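Local coordinates for sarcolemmal membrane-associated protein (Homo sapiens, PDB 6AR0) that associates with the STRIPAK core to form an extended phosphatase complex that dephosphorylates STK3 and so inhibits Hippo signalling, and is represented here by its FHA domain, at residues L5-C10 with F17-V22; G100-F105 with C120-I125; I28-S33 with A56-D61. All blocks are in the same frame, centred on the assembly; numbering follows the deposited sequence.

Contact 1: L5-C10 with F17-V22; sequences LAIFTC and FQERHV
The ring of Phe17 carries Cys10 over one face: Cys10 CB stands 3.7 Å from the Phe17 ring centroid and 17° off the ring normal, a CH-pi contact, while Cys10 SG comes to the same ring obliquely as a sulfur-aromatic contact. Phe8 O lies at the edge of this ring, near its plane, and Phe46 meets Phe17 edge to face. Phe17 CG takes the crowded position between backbone N and carbonyl carbon (chi1 67°), which brings a broad apolar plate back against the end of strand 5-10. The His21 ring has its partner at the edge, in plane: His21 NE2 donates to Glu19 OE2 over 2.8 Å, reaching the carboxylate from above its plane. The extended chain of Glu19 makes this possible, and the nearby negative charge probably favours a protonated imidazole. The beta-branched Ile7 suits an extended strand; its CG2 lies 3.7 Å from Glu19 OE2, and CG2 and CG1 run alongside His21 CD2, the former at 3.9 Å.

Ala6, Phe8, Val22 and the aliphatic part of Arg20 form the buried side of the sheet, Ile7 and His21 the mixed, partly exposed side. The buried Phe8 ring is met obliquely by Val22 CG2, 3.8 Å from Phe8 CD2. The Arg20 chain bends at chi2 and leads its charged end away, where NH1 bonds to the carbonyl oxygens of Thr45 and Asn43. Four backbone hydrogen bonds join Ala6 to Val22 and Phe8 to Arg20; the straightest, Ala6 N to Val22 O at 2.9 Å, is almost linear (176°), although the donor stands above the carbonyl plane. Strands 5-10 and 20-23, successive in the chain, antiparallel, with only a loop between them and joined by these mutual bonds, are a beta hairpin of the FHA sandwich.

Contact 2: G100-F105 with C120-I125; sequences GDIIQF and CIVSTI
Unlike first torsions fit Ile103 and Ile125 together: Ile103 has CG1 beside its backbone N (chi1 -54°), whereas Ile125 turns CG1 anti to its own N (chi1 -162°) and so places CG2 in the crowded position between N and carbonyl carbon. The two chains cross obliquely, with Ile103 CG1 3.6 Å from Ile125 CG2. Phe105, also with its first side-chain bond beside the backbone N, receives Ile121 CG2 at the edge of its ring, 3.8 Å from CD2. Ile103, Phe105, Ile121 and Ser123 share one buried face of the sheet, with Ile125 packing onto Ile103 at its end, and Ser123 OG is hydrogen-bonded with Thr9 O.

On the other side the extended Gln104 chain lies beside Val122, pointing the same way, with Gln104 OE1 3.9 Å from Val122 CG2; Gln104 NE2 bonds to Gly106 O. Ile102 CG2 meets Val122 CG1, and Ile102 CD1 reaches Thr124 OG1 at 3.4 Å. Beta-branched residues suit these extended positions.

Two pairs of backbone bonds link Ile103 with Ser123 and Phe105 with Ile121. At the far end the pattern shifts by one residue: Gly100 N donates to Ile125 O over 2.8 Å, and Ile125 N donates to Asp101 O over 3.0 Å. This fits a G1 beta bulge: with phi 102° and psi near zero, a beta carbon would collide with the carbonyl oxygen of the residue before, so glycine suits its first position. Asp101 helps hold the turn, its OD1 bonded to Asn81 ND2 and its OD2 to the backbone N of Leu98.

The pair occupies the middle of the larger antiparallel sheet: strand 102-105 is flanked by strand 78-80, and strand 117-128 by strand 5-10, while Ile97 of strand 95-97 packs on both Ile103 and Ile125.

Contact 3: I28-S33 with A56-D61; sequences IKIGRS and ALVWFD
Ile28 opens the pairing with its backbone: Ile28 N bonds to Val58 O over 2.9 Å, nearly along the C=O axis, and Ile28 O accepts Val58 N at 3.0 Å. Its side chain meets Val58 mainly through CB, 4.1 Å from Val58 CG1, before leading away. Lys29 turns to the other face, beside Leu57, whose CD1 reaches back to lie 3.5 Å from Ile28 O; the lysine, bent at chi3, sends NZ to Asn54 OD1, as befits an exposed position. Ile30 returns to the buried side and does most of the packing. Its CD1 touches both Ala56 CB and Val58 CB, each at 3.9 Å, with the Ile30 and Val58 chains crossing at about a right angle. A small alanine lets the long isoleucine branch lie close over the strand. The mutual bonds of Ile30 and Ala56 are straight at the hydrogen, but both donors stand above the acceptor's carbonyl plane, Ile30 N by 46°. From Gly31 onward the first chain leaves strand 56-61, and Arg32 bonds through its backbone to Ser52 and through NH1 to Leu51 O.

This antiparallel pair belongs to the mixed sheet of the FHA sandwich. Gly31-Arg32 and the Ser52 to His55 loop correspond to the Gly-Arg and Ser-x-x-His motifs of FHA domains; by analogy with relatives, Arg32 and Ser52 probably face the phosphothreonine site.

How the contacts relate
Along the chain the order is contact 1, then contact 3, whose second strand precedes contact 2. Contacts 1 and 2, with centres about 10 Å apart, share the larger antiparallel sheet, where strands 5-10 and 117-128 are neighbours and Thr9 O probably accepts a hydrogen bond from Thr124 N at 2.9 Å. Contact 3 lies in the other, mixed sheet, its centre about 12 Å from that of contact 1 and 13 Å from that of contact 2. The two sheets face each other through apolar side chains: Phe105 CZ lies 3.6 Å from Ile30 CD1, and Val22 CG1 meets Ile28 CG1. Together the contacts frame the core of the FHA sandwich.

Contact 1: L5-C10 with F17-V22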
ATOM      1  N   LEU A   5       5.079   7.435 -10.657  1.00  8.91           N
ATOM      2  CA  LEU A   5       5.884   6.866  -9.588  1.00  8.24           C
ATOM      3  C   LEU A   5       5.194   7.062  -8.244  1.00  7.44           C
ATOM      4  O   LEU A   5       4.711   8.158  -7.932  1.00  7.60           O
ATOM      5  CB  LEU A   5       7.255   7.563  -9.539  1.00  8.70           C
ATOM      6  CG  LEU A   5       8.182   7.284  -8.357  1.00  8.59           C
ATOM      7  CD1 LEU A   5       8.596   5.819  -8.308  1.00  9.66           C
ATOM      8  CD2 LEU A   5       9.398   8.186  -8.417  1.00 11.54           C
ATOM      9  N   ALA A   6       5.194   6.001  -7.441  1.00  7.12           N
ATOM     10  CA  ALA A   6       4.819   6.051  -6.033  1.00  6.74           C
ATOM     11  C   ALA A   6       6.024   5.654  -5.201  1.00  7.92           C
ATOM     12  O   ALA A   6       6.583   4.566  -5.392  1.00  8.55           O
ATOM     13  CB  ALA A   6       3.680   5.080  -5.733  1.00  7.72           C
ATOM     14  N   ILE A   7       6.418   6.521  -4.275  1.00  6.84           N
ATOM     15  CA  ILE A   7       7.483   6.219  -3.328  1.00  7.30           C
ATOM     16  C   ILE A   7       6.845   5.891  -1.990  1.00  6.94           C
ATOM     17  O   ILE A   7       6.086   6.697  -1.448  1.00  8.34           O
ATOM     18  CB  ILE A   7       8.465   7.392  -3.184  1.00  8.17           C
ATOM     19  CG1 ILE A   7       9.158   7.687  -4.526  1.00  9.29           C
ATOM     20  CG2 ILE A   7       9.490   7.084  -2.089  1.00  8.79           C
ATOM     21  CD1 ILE A   7      10.148   8.842  -4.487  1.00 11.00           C
ATOM     22  N   PHE A   8       7.142   4.702  -1.475  1.00  7.30           N
ATOM     23  CA  PHE A   8       6.658   4.245  -0.173  1.00  7.50           C
ATOM     24  C   PHE A   8       7.805   4.327   0.825  1.00  7.55           C
ATOM     25  O   PHE A   8       8.839   3.692   0.618  1.00  8.62           O
ATOM     26  CB  PHE A   8       6.232   2.772  -0.224  1.00  8.12           C
ATOM     27  CG  PHE A   8       4.993   2.479  -1.034  1.00  8.55           C
ATOM     28  CD1 PHE A   8       3.822   2.137  -0.397  1.00 10.67           C
ATOM     29  CD2 PHE A   8       5.016   2.455  -2.423  1.00  8.94           C
ATOM     30  CE1 PHE A   8       2.688   1.819  -1.121  1.00 13.61           C
ATOM     31  CE2 PHE A   8       3.876   2.133  -3.159  1.00 10.41           C
ATOM     32  CZ  PHE A   8       2.722   1.809  -2.500  1.00 12.14           C
ATOM     33  N   THR A   9       7.627   5.091   1.909  1.00  7.88           N
ATOM     34  CA  THR A   9       8.621   5.167   2.971  1.00  8.44           C
ATOM     35  C   THR A   9       8.026   4.667   4.276  1.00  8.34           C
ATOM     36  O   THR A   9       6.858   4.914   4.588  1.00 10.93           O
ATOM     37  CB  THR A   9       9.157   6.591   3.145  1.00  9.86           C
ATOM     38  OG1 THR A   9       8.088   7.509   3.322  1.00 15.68           O
ATOM     39  CG2 THR A   9       9.939   6.994   1.925  1.00 14.47           C
ATOM     40  N   CYS A  10       8.842   3.983   5.057  1.00  9.16           N
ATOM     41  CA  CYS A  10       8.395   3.289   6.256  1.00  9.08           C
ATOM     42  C   CYS A  10       8.221   4.255   7.422  1.00  9.84           C
ATOM     43  O   CYS A  10       9.175   4.934   7.823  1.00 14.10           O
ATOM     44  CB  CYS A  10       9.460   2.246   6.576  1.00 10.61           C
ATOM     45  SG  CYS A  10       9.188   1.181   7.974  1.00 12.01           S
ATOM     46  N   PHE A  17      10.332  -2.073   6.637  1.00  9.45           N
ATOM     47  CA  PHE A  17      10.557  -2.349   5.225  1.00  9.98           C
ATOM     48  C   PHE A  17      11.467  -1.268   4.677  1.00  9.35           C
ATOM     49  O   PHE A  17      11.560  -0.176   5.244  1.00 11.64           O
ATOM     50  CB  PHE A  17       9.249  -2.446   4.409  1.00  9.58           C
ATOM     51  CG  PHE A  17       8.486  -1.149   4.274  1.00  8.73           C
ATOM     52  CD1 PHE A  17       7.531  -0.779   5.215  1.00  8.81           C
ATOM     53  CD2 PHE A  17       8.708  -0.321   3.188  1.00  8.62           C
ATOM     54  CE1 PHE A  17       6.809   0.384   5.063  1.00 10.05           C
ATOM     55  CE2 PHE A  17       7.987   0.844   3.037  1.00  8.96           C
ATOM     56  CZ  PHE A  17       7.033   1.196   3.965  1.00  9.00           C
ATOM     57  N   GLN A  18      12.132  -1.574   3.567  1.00  9.86           N
ATOM     58  CA  GLN A  18      12.992  -0.608   2.904  1.00  9.94           C
ATOM     59  C   GLN A  18      12.211   0.167   1.848  1.00  9.21           C
ATOM     60  O   GLN A  18      11.314  -0.369   1.188  1.00  9.20           O
ATOM     61  CB  GLN A  18      14.203  -1.299   2.273  1.00 12.88           C
ATOM     62  CG  GLN A  18      15.062  -2.059   3.275  1.00 17.36           C
ATOM     63  CD  GLN A  18      15.559  -1.179   4.419  1.00 29.31           C
ATOM     64  OE1 GLN A  18      16.182  -0.139   4.195  1.00 27.61           O
ATOM     65  NE2 GLN A  18      15.281  -1.596   5.652  1.00 34.77           N
ATOM     66  N   GLU A  19      12.587   1.430   1.679  1.00  9.68           N
ATOM     67  CA  GLU A  19      11.878   2.351   0.800  1.00  9.09           C
ATOM     68  C   GLU A  19      11.695   1.766  -0.595  1.00  9.08           C
ATOM     69  O   GLU A  19      12.623   1.191  -1.179  1.00 10.12           O
ATOM     70  CB  GLU A  19      12.687   3.645   0.723  1.00 10.98           C
ATOM     71  CG  GLU A  19      12.144   4.692  -0.223  1.00 11.26           C
ATOM     72  CD  GLU A  19      12.917   5.997  -0.113  1.00 12.77           C
ATOM     73  OE1 GLU A  19      13.449   6.289   0.984  1.00 16.94           O
ATOM     74  OE2 GLU A  19      13.016   6.715  -1.120  1.00 13.82           O
ATOM     75  N   ARG A  20      10.498   1.963  -1.151  1.00  7.75           N
ATOM     76  CA  ARG A  20      10.140   1.420  -2.454  1.00  7.66           C
ATOM     77  C   ARG A  20       9.939   2.550  -3.452  1.00  7.91           C
ATOM     78  O   ARG A  20       9.304   3.560  -3.137  1.00  8.41           O
ATOM     79  CB  ARG A  20       8.859   0.584  -2.378  1.00  7.87           C
ATOM     80  CG  ARG A  20       8.851  -0.444  -1.266  1.00  8.17           C
ATOM     81  CD  ARG A  20       9.980  -1.464  -1.428  1.00  8.34           C
ATOM     82  NE  ARG A  20       9.979  -2.448  -0.348  1.00  8.63           N
ATOM     83  CZ  ARG A  20       9.211  -3.541  -0.307  1.00  8.16           C
ATOM     84  NH1 ARG A  20       8.385  -3.831  -1.294  1.00  8.75           N
ATOM     85  NH2 ARG A  20       9.264  -4.344   0.740  1.00  9.24           N
ATOM     86  N   HIS A  21      10.491   2.374  -4.647  1.00  7.62           N
ATOM     87  CA  HIS A  21      10.290   3.272  -5.784  1.00  7.88           C
ATOM     88  C   HIS A  21       9.485   2.483  -6.807  1.00  7.46           C
ATOM     89  O   HIS A  21      10.048   1.734  -7.598  1.00  8.55           O
ATOM     90  CB  HIS A  21      11.626   3.756  -6.373  1.00  8.36           C
ATOM     91  CG  HIS A  21      12.410   4.622  -5.440  1.00  9.38           C
ATOM     92  ND1 HIS A  21      13.657   5.125  -5.754  1.00 10.72           N
ATOM     93  CD2 HIS A  21      12.117   5.067  -4.196  1.00 10.22           C
ATOM     94  CE1 HIS A  21      14.089   5.854  -4.737  1.00 10.24           C
ATOM     95  NE2 HIS A  21      13.168   5.844  -3.787  1.00  9.85           N
ATOM     96  N   VAL A  22       8.165   2.623  -6.745  1.00  7.33           N
ATOM     97  CA  VAL A  22       7.238   1.757  -7.478  1.00  7.61           C
ATOM     98  C   VAL A  22       6.699   2.530  -8.674  1.00  6.90           C
ATOM     99  O   VAL A  22       5.862   3.422  -8.523  1.00  8.49           O
ATOM    100  CB  VAL A  22       6.086   1.267  -6.586  1.00  7.92           C
ATOM    101  CG1 VAL A  22       5.151   0.349  -7.372  1.00  9.28           C
ATOM    102  CG2 VAL A  22       6.611   0.560  -5.347  1.00  8.90           C
TER

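Contact 2: G100-F105 with C120-I125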
ATOM      1  N   GLY A 100       1.526  12.470   0.049  1.00  8.42           N
ATOM      2  CA  GLY A 100       1.586  12.725   1.477  1.00 10.63           C
ATOM      3  C   GLY A 100       0.650  11.894   2.328  1.00  9.19           C
ATOM      4  O   GLY A 100       0.713  11.978   3.566  1.00 10.30           O
ATOM      5  N   ASP A 101      -0.206  11.097   1.711  1.00  7.87           N
ATOM      6  CA  ASP A 101      -1.073  10.218   2.472  1.00  7.65           C
ATOM      7  C   ASP A 101      -0.258   9.196   3.261  1.00  7.27           C
ATOM      8  O   ASP A 101       0.841   8.782   2.873  1.00  8.84           O
ATOM      9  CB  ASP A 101      -2.030   9.463   1.554  1.00  7.28           C
ATOM     10  CG  ASP A 101      -3.197  10.287   1.066  1.00  7.15           C
ATOM     11  OD1 ASP A 101      -3.448  11.391   1.593  1.00  8.71           O
ATOM     12  OD2 ASP A 101      -3.883   9.783   0.139  1.00  7.77           O
ATOM     13  N   ILE A 102      -0.834   8.774   4.378  1.00  7.85           N
ATOM     14  CA  ILE A 102      -0.322   7.660   5.168  1.00  7.95           C
ATOM     15  C   ILE A 102      -1.183   6.448   4.837  1.00  7.38           C
ATOM     16  O   ILE A 102      -2.394   6.452   5.066  1.00  8.54           O
ATOM     17  CB  ILE A 102      -0.360   7.964   6.673  1.00  9.50           C
ATOM     18  CG1 ILE A 102       0.442   9.232   6.991  1.00 12.20           C
ATOM     19  CG2 ILE A 102       0.142   6.761   7.462  1.00 11.58           C
ATOM     20  CD1 ILE A 102       1.875   9.184   6.548  1.00 19.38           C
ATOM     21  N   ILE A 103      -0.571   5.418   4.280  1.00  7.09           N
ATOM     22  CA  ILE A 103      -1.266   4.229   3.805  1.00  7.48           C
ATOM     23  C   ILE A 103      -0.865   3.056   4.683  1.00  7.85           C
ATOM     24  O   ILE A 103       0.324   2.851   4.939  1.00  9.70           O
ATOM     25  CB  ILE A 103      -0.826   3.952   2.352  1.00 12.10           C
ATOM     26  CG1 ILE A 103      -1.033   5.178   1.464  1.00 12.34           C
ATOM     27  CG2 ILE A 103      -1.485   2.716   1.794  1.00 11.50           C
ATOM     28  CD1 ILE A 103      -2.432   5.574   1.419  1.00 11.97           C
ATOM     29  N   GLN A 104      -1.839   2.261   5.111  1.00  8.11           N
ATOM     30  CA  GLN A 104      -1.590   1.143   6.012  1.00  7.49           C
ATOM     31  C   GLN A 104      -2.196  -0.130   5.441  1.00  7.64           C
ATOM     32  O   GLN A 104      -3.329  -0.127   4.960  1.00  8.30           O
ATOM     33  CB  GLN A 104      -2.171   1.440   7.397  1.00  8.15           C
ATOM     34  CG  GLN A 104      -2.036   0.300   8.380  1.00  9.38           C
ATOM     35  CD  GLN A 104      -2.542   0.675   9.750  1.00 10.57           C
ATOM     36  OE1 GLN A 104      -2.261   1.778  10.236  1.00 13.06           O
ATOM     37  NE2 GLN A 104      -3.279  -0.222  10.394  1.00 11.53           N
ATOM     38  N   PHE A 105      -1.437  -1.218   5.505  1.00  8.07           N
ATOM     39  CA  PHE A 105      -1.901  -2.541   5.097  1.00  8.01           C
ATOM     40  C   PHE A 105      -1.840  -3.451   6.313  1.00  8.59           C
ATOM     41  O   PHE A 105      -0.769  -3.659   6.895  1.00  8.90           O
ATOM     42  CB  PHE A 105      -1.046  -3.112   3.969  1.00  8.64           C
ATOM     43  CG  PHE A 105      -0.867  -2.167   2.822  1.00  7.93           C
ATOM     44  CD1 PHE A 105      -1.952  -1.749   2.072  1.00  9.22           C
ATOM     45  CD2 PHE A 105       0.377  -1.643   2.511  1.00  9.92           C
ATOM     46  CE1 PHE A 105      -1.793  -0.862   1.019  1.00  9.84           C
ATOM     47  CE2 PHE A 105       0.536  -0.751   1.461  1.00 10.70           C
ATOM     48  CZ  PHE A 105      -0.539  -0.359   0.726  1.00 10.27           C
ATOM     49  N   CYS A 120       2.172  -4.255  11.265  1.00 11.53           N
ATOM     50  CA  CYS A 120       1.562  -4.066   9.954  1.00 11.52           C
ATOM     51  C   CYS A 120       2.392  -3.064   9.153  1.00 11.79           C
ATOM     52  O   CYS A 120       3.333  -2.446   9.675  1.00 12.04           O
ATOM     53  CB  CYS A 120       0.110  -3.581  10.097  1.00 11.50           C
ATOM     54  SG  CYS A 120      -0.079  -1.989  10.908  1.00 11.75           S
ATOM     55  N   ILE A 121       2.061  -2.889   7.876  1.00  7.77           N
ATOM     56  CA  ILE A 121       2.810  -1.958   7.041  1.00  8.10           C
ATOM     57  C   ILE A 121       2.145  -0.594   7.141  1.00  7.63           C
ATOM     58  O   ILE A 121       0.951  -0.458   6.855  1.00  8.69           O
ATOM     59  CB  ILE A 121       2.863  -2.450   5.593  1.00  8.59           C
ATOM     60  CG1 ILE A 121       3.626  -3.774   5.498  1.00  9.46           C
ATOM     61  CG2 ILE A 121       3.457  -1.387   4.673  1.00  8.52           C
ATOM     62  CD1 ILE A 121       5.091  -3.712   5.871  1.00  9.92           C
ATOM     63  N   VAL A 122       2.914   0.414   7.560  1.00  7.86           N
ATOM     64  CA  VAL A 122       2.441   1.792   7.653  1.00  8.08           C
ATOM     65  C   VAL A 122       3.440   2.640   6.875  1.00  7.49           C
ATOM     66  O   VAL A 122       4.630   2.673   7.217  1.00  8.10           O
ATOM     67  CB  VAL A 122       2.317   2.291   9.108  1.00  8.80           C
ATOM     68  CG1 VAL A 122       1.635   3.649   9.140  1.00 10.01           C
ATOM     69  CG2 VAL A 122       1.555   1.290   9.979  1.00  9.84           C
ATOM     70  N   SER A 123       2.968   3.312   5.832  1.00  7.51           N
ATOM     71  CA  SER A 123       3.862   3.976   4.889  1.00  7.94           C
ATOM     72  C   SER A 123       3.389   5.390   4.597  1.00  9.37           C
ATOM     73  O   SER A 123       2.189   5.667   4.577  1.00 14.71           O
ATOM     74  CB  SER A 123       3.874   3.170   3.577  1.00  8.76           C
ATOM     75  OG  SER A 123       4.774   3.585   2.572  1.00 12.72           O
ATOM     76  N   THR A 124       4.326   6.295   4.383  1.00  8.13           N
ATOM     77  CA  THR A 124       3.994   7.518   3.673  1.00  7.72           C
ATOM     78  C   THR A 124       4.099   7.212   2.194  1.00  8.78           C
ATOM     79  O   THR A 124       5.001   6.479   1.778  1.00 12.23           O
ATOM     80  CB  THR A 124       5.007   8.612   3.999  1.00 10.33           C
ATOM     81  OG1 THR A 124       5.029   8.820   5.408  1.00 13.29           O
ATOM     82  CG2 THR A 124       4.672   9.921   3.279  1.00 14.00           C
ATOM     83  N   ILE A 125       3.189   7.753   1.392  1.00  8.08           N
ATOM     84  CA  ILE A 125       3.263   7.600  -0.060  1.00  8.63           C
ATOM     85  C   ILE A 125       3.410   8.985  -0.677  1.00  9.72           C
ATOM     86  O   ILE A 125       2.651   9.902  -0.349  1.00 12.17           O
ATOM     87  CB  ILE A 125       2.074   6.792  -0.636  1.00  9.81           C
ATOM     88  CG1 ILE A 125       2.365   6.252  -2.046  1.00 10.10           C
ATOM     89  CG2 ILE A 125       0.772   7.591  -0.569  1.00 12.14           C
ATOM     90  CD1 ILE A 125       1.371   5.195  -2.563  1.00 11.36           C
TER

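Contact 3: I28-S33 with A56-D61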
ATOM      1  N   ILE A  28      -0.167  -2.094  -9.798  1.00  8.58           N
ATOM      2  CA  ILE A  28       0.760  -2.908  -9.024  1.00  8.98           C
ATOM      3  C   ILE A  28       0.023  -3.544  -7.851  1.00  7.72           C
ATOM      4  O   ILE A  28      -0.684  -2.861  -7.098  1.00  8.42           O
ATOM      5  CB  ILE A  28       1.953  -2.055  -8.552  1.00  9.70           C
ATOM      6  CG1 ILE A  28       2.774  -1.562  -9.759  1.00 12.75           C
ATOM      7  CG2 ILE A  28       2.840  -2.834  -7.580  1.00 13.29           C
ATOM      8  CD1 ILE A  28       3.397  -2.659 -10.616  1.00 21.03           C
ATOM      9  N   LYS A  29       0.210  -4.852  -7.695  1.00  9.11           N
ATOM     10  CA  LYS A  29      -0.348  -5.573  -6.567  1.00  9.07           C
ATOM     11  C   LYS A  29       0.418  -5.238  -5.292  1.00 10.42           C
ATOM     12  O   LYS A  29       1.654  -5.135  -5.284  1.00 11.68           O
ATOM     13  CB  LYS A  29      -0.270  -7.075  -6.817  1.00 11.92           C
ATOM     14  CG  LYS A  29      -1.126  -7.874  -5.842  1.00 15.45           C
ATOM     15  CD  LYS A  29      -1.388  -9.286  -6.328  1.00 20.69           C
ATOM     16  CE  LYS A  29      -0.251 -10.188  -5.937  1.00 25.34           C
ATOM     17  NZ  LYS A  29      -0.528 -11.588  -6.355  1.00 22.73           N
ATOM     18  N   ILE A  30      -0.333  -5.035  -4.222  1.00  8.54           N
ATOM     19  CA  ILE A  30       0.189  -4.965  -2.863  1.00  7.95           C
ATOM     20  C   ILE A  30      -0.153  -6.276  -2.183  1.00  8.02           C
ATOM     21  O   ILE A  30      -1.306  -6.719  -2.233  1.00  8.83           O
ATOM     22  CB  ILE A  30      -0.451  -3.791  -2.111  1.00  8.14           C
ATOM     23  CG1 ILE A  30      -0.054  -2.471  -2.787  1.00  9.66           C
ATOM     24  CG2 ILE A  30      -0.046  -3.803  -0.644  1.00  9.22           C
ATOM     25  CD1 ILE A  30      -1.084  -1.391  -2.705  1.00 10.08           C
ATOM     26  N   GLY A  31       0.833  -6.915  -1.563  1.00  8.12           N
ATOM     27  CA  GLY A  31       0.541  -8.180  -0.923  1.00  9.74           C
ATOM     28  C   GLY A  31       1.733  -8.727  -0.175  1.00  8.36           C
ATOM     29  O   GLY A  31       2.838  -8.175  -0.202  1.00  8.78           O
ATOM     30  N   ARG A  32       1.487  -9.851   0.480  1.00  9.33           N
ATOM     31  CA  ARG A  32       2.487 -10.515   1.303  1.00  9.60           C
ATOM     32  C   ARG A  32       3.508 -11.249   0.443  1.00 10.36           C
ATOM     33  O   ARG A  32       3.163 -11.831  -0.592  1.00 11.84           O
ATOM     34  CB  ARG A  32       1.784 -11.530   2.207  1.00 11.84           C
ATOM     35  CG  ARG A  32       2.667 -12.105   3.291  1.00 12.25           C
ATOM     36  CD  ARG A  32       1.910 -13.035   4.201  1.00 14.55           C
ATOM     37  NE  ARG A  32       1.605 -14.304   3.540  1.00 18.53           N
ATOM     38  CZ  ARG A  32       0.403 -14.692   3.120  1.00 16.91           C
ATOM     39  NH1 ARG A  32      -0.676 -13.940   3.290  1.00 17.39           N
ATOM     40  NH2 ARG A  32       0.273 -15.872   2.528  1.00 22.17           N
ATOM     41  N   SER A  33       4.756 -11.252   0.905  1.00  9.74           N
ATOM     42  CA  SER A  33       5.813 -12.021   0.270  1.00  9.98           C
ATOM     43  C   SER A  33       5.459 -13.502   0.255  1.00 12.99           C
ATOM     44  O   SER A  33       5.107 -14.075   1.290  1.00 13.87           O
ATOM     45  CB  SER A  33       7.094 -11.806   1.069  1.00 11.79           C
ATOM     46  OG  SER A  33       8.143 -12.575   0.538  1.00 12.49           O
ATOM     47  N   ALA A  56      -4.154  -5.519  -1.913  1.00  7.84           N
ATOM     48  CA  ALA A  56      -4.657  -4.277  -2.478  1.00  7.66           C
ATOM     49  C   ALA A  56      -4.023  -4.095  -3.852  1.00  7.67           C
ATOM     50  O   ALA A  56      -3.195  -4.896  -4.298  1.00  8.16           O
ATOM     51  CB  ALA A  56      -4.395  -3.096  -1.533  1.00  8.38           C
ATOM     52  N   LEU A  57      -4.454  -3.040  -4.531  1.00  8.02           N
ATOM     53  CA  LEU A  57      -3.990  -2.693  -5.860  1.00  7.75           C
ATOM     54  C   LEU A  57      -3.821  -1.185  -5.908  1.00  7.20           C
ATOM     55  O   LEU A  57      -4.684  -0.457  -5.420  1.00  7.71           O
ATOM     56  CB  LEU A  57      -5.057  -3.135  -6.858  1.00  9.61           C
ATOM     57  CG  LEU A  57      -4.702  -3.193  -8.339  1.00 11.47           C
ATOM     58  CD1 LEU A  57      -3.601  -4.205  -8.609  1.00 12.12           C
ATOM     59  CD2 LEU A  57      -5.941  -3.525  -9.143  1.00 14.09           C
ATOM     60  N   VAL A  58      -2.708  -0.714  -6.477  1.00  7.27           N
ATOM     61  CA  VAL A  58      -2.436   0.714  -6.610  1.00  6.91           C
ATOM     62  C   VAL A  58      -2.142   1.030  -8.070  1.00  6.95           C
ATOM     63  O   VAL A  58      -1.466   0.262  -8.758  1.00  7.90           O
ATOM     64  CB  VAL A  58      -1.286   1.163  -5.666  1.00  7.36           C
ATOM     65  CG1 VAL A  58       0.040   0.458  -5.974  1.00  8.78           C
ATOM     66  CG2 VAL A  58      -1.114   2.662  -5.691  1.00  8.61           C
ATOM     67  N   TRP A  59      -2.648   2.168  -8.551  1.00  7.05           N
ATOM     68  CA  TRP A  59      -2.438   2.504  -9.950  1.00  6.95           C
ATOM     69  C   TRP A  59      -2.532   4.002 -10.169  1.00  6.42           C
ATOM     70  O   TRP A  59      -3.022   4.762  -9.333  1.00  7.33           O
ATOM     71  CB  TRP A  59      -3.409   1.770 -10.875  1.00  8.34           C
ATOM     72  CG  TRP A  59      -4.868   2.184 -10.811  1.00  7.62           C
ATOM     73  CD1 TRP A  59      -5.509   3.060 -11.632  1.00  8.18           C
ATOM     74  CD2 TRP A  59      -5.858   1.674  -9.911  1.00  7.73           C
ATOM     75  NE1 TRP A  59      -6.835   3.124 -11.298  1.00  8.57           N
ATOM     76  CE2 TRP A  59      -7.078   2.278 -10.249  1.00  7.68           C
ATOM     77  CE3 TRP A  59      -5.832   0.747  -8.865  1.00  8.63           C
ATOM     78  CZ2 TRP A  59      -8.265   1.977  -9.592  1.00  8.78           C
ATOM     79  CZ3 TRP A  59      -7.007   0.454  -8.206  1.00  9.12           C
ATOM     80  CH2 TRP A  59      -8.207   1.068  -8.571  1.00 10.04           C
ATOM     81  N   PHE A  60      -2.066   4.394 -11.350  1.00  7.42           N
ATOM     82  CA  PHE A  60      -2.200   5.742 -11.879  1.00  7.47           C
ATOM     83  C   PHE A  60      -3.134   5.708 -13.075  1.00  8.35           C
ATOM     84  O   PHE A  60      -2.962   4.882 -13.970  1.00  9.45           O
ATOM     85  CB  PHE A  60      -0.832   6.265 -12.322  1.00  8.12           C
ATOM     86  CG  PHE A  60      -0.869   7.628 -12.961  1.00  9.29           C
ATOM     87  CD1 PHE A  60      -1.232   8.745 -12.230  1.00 10.21           C
ATOM     88  CD2 PHE A  60      -0.530   7.796 -14.296  1.00 10.28           C
ATOM     89  CE1 PHE A  60      -1.253  10.006 -12.829  1.00 13.08           C
ATOM     90  CE2 PHE A  60      -0.541   9.051 -14.883  1.00 12.51           C
ATOM     91  CZ  PHE A  60      -0.910  10.145 -14.154  1.00 14.06           C
ATOM     92  N   ASP A  61      -4.134   6.583 -13.066  1.00  9.16           N
ATOM     93  CA  ASP A  61      -5.090   6.714 -14.160  1.00 11.41           C
ATOM     94  C   ASP A  61      -4.541   7.772 -15.097  1.00 11.48           C
ATOM     95  O   ASP A  61      -4.606   8.970 -14.811  1.00 14.42           O
ATOM     96  CB  ASP A  61      -6.443   7.119 -13.593  1.00 12.76           C
ATOM     97  CG  ASP A  61      -7.521   7.191 -14.637  1.00 14.50           C
ATOM     98  OD1 ASP A  61      -7.197   7.415 -15.819  1.00 18.37           O
ATOM     99  OD2 ASP A  61      -8.705   7.048 -14.252  1.00 16.89           O
TER